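Local coordinates for protein sulfate adenylyltransferase (Allochromatium vinosum, PDB 4DNX) that catalyses the reaction of sulfate with ATP to give adenosine 5'-phosphosulfate and diphosphate, at residues L65-S70 and P80-C85. Residues are numbered along the deposited sequence; the frame is centred on the assembly and turned at random.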
ATOM      1  N   LEU A  65     -14.605  16.509 -26.262  1.00 16.15           N
ATOM      2  CA  LEU A  65     -15.893  16.479 -27.021  1.00 18.01           C
ATOM      3  C   LEU A  65     -16.117  15.097 -27.617  1.00 18.50           C
ATOM      4  O   LEU A  65     -17.220  14.554 -27.555  1.00 18.24           O
ATOM      5  CB  LEU A  65     -15.912  17.576 -28.086  1.00 18.75           C
ATOM      6  CG  LEU A  65     -16.022  18.957 -27.457  1.00 19.00           C
ATOM      7  CD1 LEU A  65     -15.406  19.943 -28.476  1.00 19.98           C
ATOM      8  CD2 LEU A  65     -17.481  19.305 -27.151  1.00 20.75           C
ATOM      9  N   SER A  66     -15.030  14.494 -28.096  1.00 18.81           N
ATOM     10  CA  SER A  66     -15.142  13.167 -28.705  1.00 19.18           C
ATOM     11  C   SER A  66     -15.451  12.101 -27.623  1.00 17.91           C
ATOM     12  O   SER A  66     -16.318  11.253 -27.822  1.00 19.06           O
ATOM     13  CB  SER A  66     -13.870  12.819 -29.473  1.00 19.64           C
ATOM     14  OG  SER A  66     -14.075  11.617 -30.230  1.00 19.84           O
ATOM     15  N   SER A  67     -14.785  12.194 -26.472  1.00 16.98           N
ATOM     16  CA  SER A  67     -15.034  11.246 -25.348  1.00 16.95           C
ATOM     17  C   SER A  67     -16.505  11.350 -24.851  1.00 17.10           C
ATOM     18  O   SER A  67     -17.226  10.326 -24.675  1.00 16.66           O
ATOM     19  CB  SER A  67     -14.048  11.554 -24.199  1.00 18.51           C
ATOM     20  OG  SER A  67     -14.216  10.542 -23.224  1.00 22.25           O
ATOM     21  N   ALA A  68     -16.968  12.595 -24.649  1.00 16.62           N
ATOM     22  CA  ALA A  68     -18.322  12.834 -24.179  1.00 17.70           C
ATOM     23  C   ALA A  68     -19.348  12.235 -25.139  1.00 18.36           C
ATOM     24  O   ALA A  68     -20.304  11.589 -24.712  1.00 19.40           O
ATOM     25  CB  ALA A  68     -18.578  14.356 -24.011  1.00 18.38           C
ATOM     26  N   GLN A  69     -19.176  12.436 -26.446  1.00 19.44           N
ATOM     27  CA  GLN A  69     -20.242  12.085 -27.359  1.00 20.68           C
ATOM     28  C   GLN A  69     -20.164  10.654 -27.860  1.00 22.18           C
ATOM     29  O   GLN A  69     -21.197  10.094 -28.274  1.00 23.33           O
ATOM     30  CB  GLN A  69     -20.257  13.026 -28.576  1.00 21.83           C
ATOM     31  CG  GLN A  69     -20.523  14.472 -28.228  1.00 22.28           C
ATOM     32  CD  GLN A  69     -20.340  15.359 -29.412  1.00 22.97           C
ATOM     33  OE1 GLN A  69     -21.279  15.612 -30.169  1.00 25.09           O
ATOM     34  NE2 GLN A  69     -19.134  15.858 -29.581  1.00 23.21           N
ATOM     35  N   SER A  70     -18.951  10.094 -27.880  1.00 20.36           N
ATOM     36  CA  SER A  70     -18.734   8.818 -28.594  1.00 20.67           C
ATOM     37  C   SER A  70     -17.854   7.791 -27.837  1.00 19.59           C
ATOM     38  O   SER A  70     -17.585   6.680 -28.350  1.00 20.60           O
ATOM     39  CB  SER A  70     -18.167   9.078 -30.005  1.00 21.28           C
ATOM     40  OG  SER A  70     -16.809   9.489 -29.919  1.00 19.72           O
ATOM     41  N   PRO A  80     -14.173   6.440 -21.826  1.00 18.28           N
ATOM     42  CA  PRO A  80     -15.594   6.755 -21.680  1.00 19.29           C
ATOM     43  C   PRO A  80     -16.014   8.103 -21.139  1.00 18.13           C
ATOM     44  O   PRO A  80     -17.178   8.444 -21.313  1.00 19.94           O
ATOM     45  CB  PRO A  80     -16.125   5.637 -20.757  1.00 21.72           C
ATOM     46  CG  PRO A  80     -14.985   5.135 -20.035  1.00 19.48           C
ATOM     47  CD  PRO A  80     -13.726   5.419 -20.849  1.00 19.84           C
ATOM     48  N   VAL A  81     -15.140   8.842 -20.469  1.00 16.48           N
ATOM     49  CA  VAL A  81     -15.487  10.199 -19.983  1.00 17.41           C
ATOM     50  C   VAL A  81     -14.348  11.188 -20.231  1.00 16.98           C
ATOM     51  O   VAL A  81     -13.191  10.822 -20.271  1.00 18.58           O
ATOM     52  CB  VAL A  81     -15.852  10.221 -18.450  1.00 18.43           C
ATOM     53  CG1 VAL A  81     -17.008   9.243 -18.158  1.00 19.50           C
ATOM     54  CG2 VAL A  81     -14.620   9.937 -17.598  1.00 19.76           C
ATOM     55  N   PRO A  82     -14.667  12.468 -20.359  1.00 16.62           N
ATOM     56  CA  PRO A  82     -13.611  13.440 -20.571  1.00 17.14           C
ATOM     57  C   PRO A  82     -12.752  13.490 -19.328  1.00 17.63           C
ATOM     58  O   PRO A  82     -13.271  13.285 -18.241  1.00 17.86           O
ATOM     59  CB  PRO A  82     -14.358  14.780 -20.732  1.00 17.56           C
ATOM     60  CG  PRO A  82     -15.798  14.499 -20.830  1.00 18.94           C
ATOM     61  CD  PRO A  82     -16.022  13.014 -20.555  1.00 17.86           C
ATOM     62  N   LEU A  83     -11.443  13.714 -19.489  1.00 16.06           N
ATOM     63  CA  LEU A  83     -10.564  13.972 -18.366  1.00 15.62           C
ATOM     64  C   LEU A  83     -10.068  15.389 -18.521  1.00 16.21           C
ATOM     65  O   LEU A  83      -9.129  15.635 -19.277  1.00 16.68           O
ATOM     66  CB  LEU A  83      -9.347  13.043 -18.391  1.00 16.69           C
ATOM     67  CG  LEU A  83      -9.554  11.568 -18.063  1.00 18.41           C
ATOM     68  CD1 LEU A  83      -8.145  10.886 -18.016  1.00 17.92           C
ATOM     69  CD2 LEU A  83     -10.329  11.359 -16.749  1.00 16.94           C
ATOM     70  N   LEU A  84     -10.713  16.319 -17.823  1.00 16.02           N
ATOM     71  CA  LEU A  84     -10.409  17.740 -18.022  1.00 15.20           C
ATOM     72  C   LEU A  84      -9.746  18.353 -16.794  1.00 15.53           C
ATOM     73  O   LEU A  84      -9.980  17.946 -15.635  1.00 15.00           O
ATOM     74  CB  LEU A  84     -11.693  18.507 -18.355  1.00 17.04           C
ATOM     75  CG  LEU A  84     -12.244  18.317 -19.782  1.00 18.67           C
ATOM     76  CD1 LEU A  84     -13.654  18.824 -19.867  1.00 21.11           C
ATOM     77  CD2 LEU A  84     -11.350  19.076 -20.809  1.00 19.50           C
ATOM     78  N   CYS A  85      -8.889  19.339 -17.054  1.00 14.35           N
ATOM     79  CA  CYS A  85      -8.370  20.217 -15.982  1.00 13.79           C
ATOM     80  C   CYS A  85      -8.874  21.615 -16.282  1.00 14.52           C
ATOM     81  O   CYS A  85      -8.273  22.371 -17.073  1.00 16.63           O
ATOM     82  CB  CYS A  85      -6.828  20.216 -15.966  1.00 14.23           C
ATOM     83  SG  CYS A  85      -6.215  21.236 -14.610  1.00 17.41           S
TER
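Ser67 and Ala68, neighbours on helix 61-70, pack against the irregular loop Pro80 to Pro82 in the PUA-like domain of this ATP sulfurylase. The approach is closest at Ser67, whose CA lies 5.4 Å from that of Pro82. With OG anti to the backbone N (chi1 -173°), the hydroxyl is laid against main chain: Ser67 OG sits 3.1 Å from the carbonyl carbon of Val81. Its hydrogen-bond partner is the carbonyl O of Phe79, so the hydroxyl is bonded to the residue preceding Pro80. Beside it, the Pro82 ring leans on the helix through its CD and CG corner, CD lying 4.1 Å from Ser67 OG. The bonds to CB of Pro80 and Val81 point away from helix 61-70. Pro80 packs on Val278, Leu279 and Tyr282 of helix 274-287, whose Arg275 joins the two segments, its guanidinium hydrogen-bonding to Ala68 O through NH2 and to Pro80 O through NH1. Helix 125-136 adds Met131 against Ala68 and Val135 against Pro82. Ala68 and Pro82 themselves meet through apolar side-chain carbons, the methyl CB of Ala68 resting 4.2 Å from CG of Pro82.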